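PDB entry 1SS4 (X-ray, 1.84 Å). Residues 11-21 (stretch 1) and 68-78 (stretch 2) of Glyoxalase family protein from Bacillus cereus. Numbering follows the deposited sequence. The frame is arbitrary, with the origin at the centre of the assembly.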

ATOM      1  N   ARG A  11      11.142  -8.511  -4.965  1.00 22.85           N
ATOM      2  CA  ARG A  11       9.862  -7.933  -5.365  1.00 24.99           C
ATOM      3  C   ARG A  11       9.104  -7.318  -4.207  1.00 23.80           C
ATOM      4  O   ARG A  11       9.498  -7.422  -3.048  1.00 23.06           O
HETATM    5  N   MSE A  12       8.033  -6.613  -4.536  1.00 22.36           N
HETATM    6  CA  MSE A  12       7.188  -6.058  -3.492  1.00 21.18           C
HETATM    7  C   MSE A  12       6.081  -7.104  -3.457  1.00 23.50           C
HETATM    8  O   MSE A  12       5.261  -7.164  -4.364  1.00 22.87           O
ATOM      9  N   ASP A  13       6.085  -7.948  -2.434  1.00 22.78           N
ATOM     10  CA  ASP A  13       5.117  -9.029  -2.324  1.00 23.83           C
ATOM     11  C   ASP A  13       3.657  -8.621  -2.258  1.00 22.36           C
ATOM     12  O   ASP A  13       2.805  -9.208  -2.931  1.00 20.74           O
ATOM     13  N   ASN A  14       3.353  -7.621  -1.447  1.00 21.19           N
ATOM     14  CA  ASN A  14       1.971  -7.197  -1.294  1.00 22.64           C
ATOM     15  C   ASN A  14       1.872  -5.950  -0.430  1.00 21.68           C
ATOM     16  O   ASN A  14       2.842  -5.550   0.224  1.00 23.59           O
ATOM     17  N   VAL A  15       0.694  -5.342  -0.453  1.00 21.24           N
ATOM     18  CA  VAL A  15       0.399  -4.221   0.422  1.00 19.52           C
ATOM     19  C   VAL A  15      -0.744  -4.823   1.226  1.00 20.31           C
ATOM     20  O   VAL A  15      -1.571  -5.540   0.670  1.00 18.50           O
ATOM     21  N   SER A  16      -0.768  -4.604   2.538  1.00 18.99           N
ATOM     22  CA  SER A  16      -1.839  -5.185   3.331  1.00 18.19           C
ATOM     23  C   SER A  16      -2.721  -4.122   3.902  1.00 19.82           C
ATOM     24  O   SER A  16      -2.264  -2.995   4.170  1.00 19.59           O
ATOM     25  N   ILE A  17      -3.995  -4.492   4.081  1.00 19.63           N
ATOM     26  CA  ILE A  17      -5.013  -3.591   4.622  1.00 21.43           C
ATOM     27  C   ILE A  17      -5.719  -4.339   5.767  1.00 21.38           C
ATOM     28  O   ILE A  17      -6.064  -5.511   5.617  1.00 22.70           O
ATOM     29  N   VAL A  18      -5.898  -3.667   6.900  1.00 22.60           N
ATOM     30  CA  VAL A  18      -6.592  -4.234   8.054  1.00 21.67           C
ATOM     31  C   VAL A  18      -8.044  -3.800   7.876  1.00 22.89           C
ATOM     32  O   VAL A  18      -8.323  -2.615   7.745  1.00 21.62           O
ATOM     33  N   VAL A  19      -8.962  -4.763   7.838  1.00 23.56           N
ATOM     34  CA  VAL A  19     -10.355  -4.436   7.621  1.00 23.73           C
ATOM     35  C   VAL A  19     -11.269  -4.950   8.724  1.00 26.52           C
ATOM     36  O   VAL A  19     -10.863  -5.777   9.552  1.00 25.39           O
ATOM     37  N   GLU A  20     -12.493  -4.425   8.727  1.00 27.57           N
ATOM     38  CA  GLU A  20     -13.524  -4.783   9.697  1.00 31.30           C
ATOM     39  C   GLU A  20     -14.173  -6.117   9.311  1.00 30.58           C
ATOM     40  O   GLU A  20     -14.383  -6.987  10.150  1.00 30.70           O
ATOM     41  N   SER A  21     -14.489  -6.266   8.030  1.00 32.23           N
ATOM     42  CA  SER A  21     -15.120  -7.485   7.507  1.00 31.37           C
ATOM     43  C   SER A  21     -14.296  -8.078   6.371  1.00 30.60           C
ATOM     44  O   SER A  21     -14.177  -7.472   5.305  1.00 28.53           O
ATOM     45  N   GLY A  68      -0.641 -11.675 -12.093  1.00 29.57           N
ATOM     46  CA  GLY A  68       0.177 -12.418 -11.139  1.00 27.84           C
ATOM     47  C   GLY A  68       1.327 -11.673 -10.476  1.00 29.51           C
ATOM     48  O   GLY A  68       2.093 -12.269  -9.720  1.00 27.93           O
ATOM     49  N   HIS A  69       1.447 -10.373 -10.723  1.00 28.99           N
ATOM     50  CA  HIS A  69       2.554  -9.614 -10.154  1.00 29.91           C
ATOM     51  C   HIS A  69       2.280  -8.896  -8.850  1.00 28.96           C
ATOM     52  O   HIS A  69       3.210  -8.578  -8.109  1.00 31.81           O
ATOM     53  N   SER A  70       1.015  -8.613  -8.578  1.00 29.21           N
ATOM     54  CA  SER A  70       0.686  -7.824  -7.407  1.00 25.43           C
ATOM     55  C   SER A  70      -0.305  -8.480  -6.486  1.00 25.61           C
ATOM     56  O   SER A  70      -1.184  -9.220  -6.924  1.00 25.51           O
ATOM     57  N   ARG A  71      -0.179  -8.180  -5.204  1.00 24.22           N
ATOM     58  CA  ARG A  71      -1.072  -8.769  -4.232  1.00 23.45           C
ATOM     59  C   ARG A  71      -1.520  -7.794  -3.158  1.00 24.88           C
ATOM     60  O   ARG A  71      -0.785  -6.875  -2.786  1.00 23.25           O
ATOM     61  N   ILE A  72      -2.734  -8.027  -2.663  1.00 23.39           N
ATOM     62  CA  ILE A  72      -3.305  -7.241  -1.580  1.00 22.11           C
ATOM     63  C   ILE A  72      -3.637  -8.243  -0.479  1.00 24.56           C
ATOM     64  O   ILE A  72      -4.401  -9.190  -0.681  1.00 24.44           O
ATOM     65  N   GLU A  73      -3.038  -8.042   0.686  1.00 22.44           N
ATOM     66  CA  GLU A  73      -3.296  -8.919   1.818  1.00 23.38           C
ATOM     67  C   GLU A  73      -4.329  -8.235   2.692  1.00 22.59           C
ATOM     68  O   GLU A  73      -4.128  -7.095   3.121  1.00 24.32           O
ATOM     69  N   LEU A  74      -5.420  -8.935   2.962  1.00 22.26           N
ATOM     70  CA  LEU A  74      -6.481  -8.406   3.800  1.00 22.13           C
ATOM     71  C   LEU A  74      -6.406  -9.118   5.148  1.00 24.89           C
ATOM     72  O   LEU A  74      -6.294 -10.353   5.206  1.00 22.79           O
ATOM     73  N   SER A  75      -6.422  -8.334   6.227  1.00 24.44           N
ATOM     74  CA  SER A  75      -6.353  -8.868   7.585  1.00 25.81           C
ATOM     75  C   SER A  75      -7.505  -8.369   8.454  1.00 25.25           C
ATOM     76  O   SER A  75      -7.921  -7.213   8.350  1.00 24.22           O
ATOM     77  N   ARG A  76      -8.002  -9.257   9.305  1.00 25.05           N
ATOM     78  CA  ARG A  76      -9.066  -8.938  10.252  1.00 28.67           C
ATOM     79  C   ARG A  76      -8.610  -9.445  11.621  1.00 27.58           C
ATOM     80  O   ARG A  76      -8.323 -10.637  11.785  1.00 27.29           O
ATOM     81  N   PHE A  77      -8.527  -8.541  12.592  1.00 28.52           N
ATOM     82  CA  PHE A  77      -8.104  -8.901  13.940  1.00 29.64           C
ATOM     83  C   PHE A  77      -9.258  -9.474  14.769  1.00 30.46           C
ATOM     84  O   PHE A  77     -10.317  -8.882  14.825  1.00 30.69           O
ATOM     85  N   LEU A  78      -9.057 -10.637  15.385  1.00 32.77           N
ATOM     86  CA  LEU A  78     -10.075 -11.202  16.276  1.00 33.00           C
ATOM     87  C   LEU A  78      -9.586 -10.703  17.643  1.00 33.60           C
ATOM     88  O   LEU A  78     -10.344 -10.135  18.432  1.00 36.20           O
TER

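The two stretches run side by side as parallel strands. Gly-68 has a positive phi and makes no contact with stretch 1, but its O accepts a weak hydrogen bond from Arg-71 NH1 at 3.5 Å. His-69 (chi1 m) leads its ring away from stretch 1. Ser-70 (m) also stays clear of it.

Arg-71 (m, t, t) starts the packing. Its CB lies 3.3 Å from Asp-13 O and 3.7 Å from Asn-14 CB. Two waters fill the gap where the strands have not yet paired. Water 1 donates to Met-12 O (2.9 Å) and accepts from Arg-71 N (3.1 Å). Water 2 donates to Asp-13 O (2.8 Å) and accepts from Arg-71 NH1 (2.7 Å). The backbone ladder then begins with Val-15 N to Arg-71 O, 3.2 Å.

Ile-72 (m, t) lies on the same sheet face as Val-15, Ile-17 and Leu-74. Its CG1 is 4.1 Å from Val-15 CG1, and its CG2 is 3.9 Å from Ile-17 CD1. Val-15 is p; Ile-17 is m, t.

Glu-73 (t, t) turns to the other face, with Ser-16, Val-18 and Ser-75. Its CB packs 3.7 Å from the CB of Ser-16 (p). Its OE1 is 3.7 Å from Asn-14 ND2, and is hydrogen-bonded elsewhere in the structure. Asn-14 (p) instead gives ND2 to Asp-13 OD2 at 2.9 Å. Asp-13 (t) also forms a salt bridge with Arg-11, through a weak hydrogen bond from Arg-11 NH2 to Asp-13 OD1 at 3.5 Å. The Glu-73 backbone bonds to the residues on either side of Ser-16: Glu-73 N to Val-15 O at 2.9 Å, and Ile-17 N to Glu-73 O at 2.8 Å.

Leu-74 (m, t) returns to the apolar face, and its end comes nearer to stretch 1. Its CD2 lies 4.1 Å from Ile-17 CB and 4.4 Å from CG1 of Val-19 (m).

Ser-75 (m) shares its face with Val-18. Its main chain continues the ladder: Ser-75 N to Ile-17 O is 2.9 Å, and Val-19 N to Ser-75 O is 2.7 Å.

Arg-76 (t, t, p) brings its CD to 3.4 Å from Glu-20 O. The CA-to-CB bonds of Glu-20 and Ser-21 point away from stretch 2.

Phe-77 (m) meets Val-18 (t) at the ring edge, with Val-18 CG1 3.8 Å from Phe-77 CD2. Water 3 links the backbones here, donating to Val-19 O (2.9 Å) and accepting from Phe-77 N (2.8 Å). Leu-78 is out of reach, where the chain turns a corner.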

ATOM      1  CB  ARG A  11       8.955  -8.959  -6.058  1.00 27.39           C
ATOM      2  CG  ARG A  11       8.220  -9.881  -5.143  1.00 31.42           C
ATOM      3  CD  ARG A  11       9.070 -11.063  -4.843  1.00 36.26           C
ATOM      4  NE  ARG A  11       8.431 -11.994  -3.929  1.00 40.91           N
ATOM      5  CZ  ARG A  11       8.823 -13.251  -3.786  1.00 40.24           C
ATOM      6  NH1 ARG A  11       9.835 -13.710  -4.510  1.00 40.14           N
ATOM      7  NH2 ARG A  11       8.232 -14.030  -2.897  1.00 43.89           N
HETATM    8  CB  MSE A  12       6.622  -4.697  -3.894  1.00 21.80           C
HETATM    9  CG  MSE A  12       5.726  -4.136  -2.823  1.00 24.37           C
HETATM   10 SE   MSE A  12       5.173  -2.339  -3.298  0.93 36.75          SE
HETATM   11  CE  MSE A  12       3.625  -2.819  -4.357  1.00 26.09           C
ATOM     12  CB  ASP A  13       5.438  -9.883  -1.105  1.00 30.28           C
ATOM     13  CG  ASP A  13       4.843 -11.255  -1.207  1.00 38.88           C
ATOM     14  OD1 ASP A  13       5.498 -12.142  -1.816  1.00 40.81           O
ATOM     15  OD2 ASP A  13       3.707 -11.445  -0.705  1.00 43.59           O
ATOM     16  CB  ASN A  14       1.161  -8.310  -0.602  1.00 21.23           C
ATOM     17  CG  ASN A  14       1.627  -8.564   0.862  1.00 25.23           C
ATOM     18  OD1 ASN A  14       1.366  -7.766   1.757  1.00 23.31           O
ATOM     19  ND2 ASN A  14       2.326  -9.674   1.083  1.00 23.53           N
ATOM     20  CB  VAL A  15      -0.100  -2.981  -0.334  1.00 20.58           C
ATOM     21  CG1 VAL A  15      -1.247  -3.361  -1.243  1.00 22.03           C
ATOM     22  CG2 VAL A  15      -0.556  -1.928   0.665  1.00 16.34           C
ATOM     23  CB  SER A  16      -1.298  -6.053   4.468  1.00 20.77           C
ATOM     24  OG  SER A  16      -0.662  -5.233   5.441  1.00 25.75           O
ATOM     25  CB  ILE A  17      -6.095  -3.235   3.541  1.00 20.96           C
ATOM     26  CG1 ILE A  17      -5.427  -2.840   2.216  1.00 22.27           C
ATOM     27  CG2 ILE A  17      -6.995  -2.083   4.057  1.00 19.38           C
ATOM     28  CD1 ILE A  17      -6.411  -2.699   1.037  1.00 22.50           C
ATOM     29  CB  VAL A  18      -6.020  -3.673   9.373  1.00 21.66           C
ATOM     30  CG1 VAL A  18      -6.863  -4.117  10.557  1.00 19.34           C
ATOM     31  CG2 VAL A  18      -4.608  -4.149   9.536  1.00 19.78           C
ATOM     32  CB  VAL A  19     -10.837  -4.969   6.255  1.00 25.71           C
ATOM     33  CG1 VAL A  19      -9.954  -4.406   5.149  1.00 26.70           C
ATOM     34  CG2 VAL A  19     -10.801  -6.495   6.232  1.00 25.14           C
ATOM     35  CB  GLU A  20     -14.583  -3.677   9.717  1.00 32.81           C
ATOM     36  CG  GLU A  20     -15.550  -3.732  10.872  1.00 37.97           C
ATOM     37  CD  GLU A  20     -16.529  -2.560  10.861  1.00 41.91           C
ATOM     38  OE1 GLU A  20     -17.381  -2.519  11.780  1.00 45.04           O
ATOM     39  OE2 GLU A  20     -16.456  -1.684   9.946  1.00 39.06           O
ATOM     40  CB  SER A  21     -16.525  -7.182   6.975  1.00 32.11           C
ATOM     41  OG  SER A  21     -17.019  -8.267   6.197  1.00 30.72           O
ATOM     42  CB  HIS A  69       3.030  -8.535 -11.124  1.00 31.36           C
ATOM     43  CG  HIS A  69       3.438  -9.047 -12.465  1.00 33.80           C
ATOM     44  ND1 HIS A  69       4.295 -10.114 -12.625  1.00 33.48           N
ATOM     45  CD2 HIS A  69       3.165  -8.589 -13.711  1.00 35.79           C
ATOM     46  CE1 HIS A  69       4.537 -10.290 -13.912  1.00 38.16           C
ATOM     47  NE2 HIS A  69       3.863  -9.377 -14.593  1.00 36.90           N
ATOM     48  CB  SER A  70       0.145  -6.480  -7.865  1.00 25.43           C
ATOM     49  OG  SER A  70       0.971  -5.942  -8.880  1.00 27.51           O
ATOM     50  CB  ARG A  71      -0.395  -9.969  -3.556  1.00 24.61           C
ATOM     51  CG  ARG A  71      -0.210 -11.184  -4.452  1.00 23.69           C
ATOM     52  CD  ARG A  71       0.727 -12.222  -3.811  1.00 28.35           C
ATOM     53  NE  ARG A  71       0.664 -13.474  -4.555  1.00 28.89           N
ATOM     54  CZ  ARG A  71       1.280 -13.693  -5.711  1.00 30.99           C
ATOM     55  NH1 ARG A  71       2.034 -12.746  -6.259  1.00 34.23           N
ATOM     56  NH2 ARG A  71       1.111 -14.848  -6.339  1.00 32.90           N
ATOM     57  CB  ILE A  72      -4.584  -6.520  -1.997  1.00 21.67           C
ATOM     58  CG1 ILE A  72      -4.251  -5.443  -3.013  1.00 22.89           C
ATOM     59  CG2 ILE A  72      -5.296  -5.934  -0.765  1.00 20.29           C
ATOM     60  CD1 ILE A  72      -5.477  -4.958  -3.809  1.00 30.37           C
ATOM     61  CB  GLU A  73      -2.020  -9.147   2.634  1.00 22.26           C
ATOM     62  CG  GLU A  73      -2.196 -10.150   3.766  1.00 29.77           C
ATOM     63  CD  GLU A  73      -0.896 -10.428   4.532  1.00 34.39           C
ATOM     64  OE1 GLU A  73       0.140 -10.726   3.894  1.00 39.30           O
ATOM     65  OE2 GLU A  73      -0.903 -10.356   5.772  1.00 37.75           O
ATOM     66  CB  LEU A  74      -7.840  -8.636   3.115  1.00 25.06           C
ATOM     67  CG  LEU A  74      -7.974  -8.003   1.725  1.00 23.75           C
ATOM     68  CD1 LEU A  74      -9.247  -8.492   1.040  1.00 27.66           C
ATOM     69  CD2 LEU A  74      -7.989  -6.461   1.830  1.00 23.66           C
ATOM     70  CB  SER A  75      -5.039  -8.459   8.264  1.00 25.73           C
ATOM     71  OG  SER A  75      -3.945  -9.163   7.710  1.00 34.07           O
ATOM     72  CB  ARG A  76     -10.370  -9.637   9.869  1.00 30.69           C
ATOM     73  CG  ARG A  76     -11.501  -9.348  10.842  1.00 39.57           C
ATOM     74  CD  ARG A  76     -12.788 -10.024  10.390  1.00 42.74           C
ATOM     75  NE  ARG A  76     -12.698 -11.485  10.418  1.00 45.59           N
ATOM     76  CZ  ARG A  76     -12.871 -12.224  11.511  1.00 47.79           C
ATOM     77  NH1 ARG A  76     -13.141 -11.643  12.677  1.00 47.91           N
ATOM     78  NH2 ARG A  76     -12.787 -13.546  11.437  1.00 47.63           N
ATOM     79  CB  PHE A  77      -7.553  -7.668  14.666  1.00 26.62           C
ATOM     80  CG  PHE A  77      -6.104  -7.367  14.357  1.00 28.28           C
ATOM     81  CD1 PHE A  77      -5.083  -7.979  15.081  1.00 25.60           C
ATOM     82  CD2 PHE A  77      -5.760  -6.496  13.324  1.00 25.32           C
ATOM     83  CE1 PHE A  77      -3.731  -7.732  14.774  1.00 24.97           C
ATOM     84  CE2 PHE A  77      -4.427  -6.245  13.012  1.00 23.93           C
ATOM     85  CZ  PHE A  77      -3.404  -6.863  13.735  1.00 27.10           C
ATOM     86  CB  LEU A  78     -10.077 -12.722  16.202  1.00 35.34           C
ATOM     87  CG  LEU A  78     -10.713 -13.340  14.950  1.00 38.36           C
ATOM     88  CD1 LEU A  78      -9.882 -13.044  13.705  1.00 38.16           C
ATOM     89  CD2 LEU A  78     -10.833 -14.838  15.150  1.00 41.94           C
TER
HETATM   90  O   HOH W   1       2.430  -6.551  -4.907  1.00 24.34           O
HETATM   91  O   HOH W   2       3.201 -10.421  -5.369  1.00 26.94           O
HETATM   92  O   HOH W   3      -9.541  -6.006  12.075  1.00 29.04           O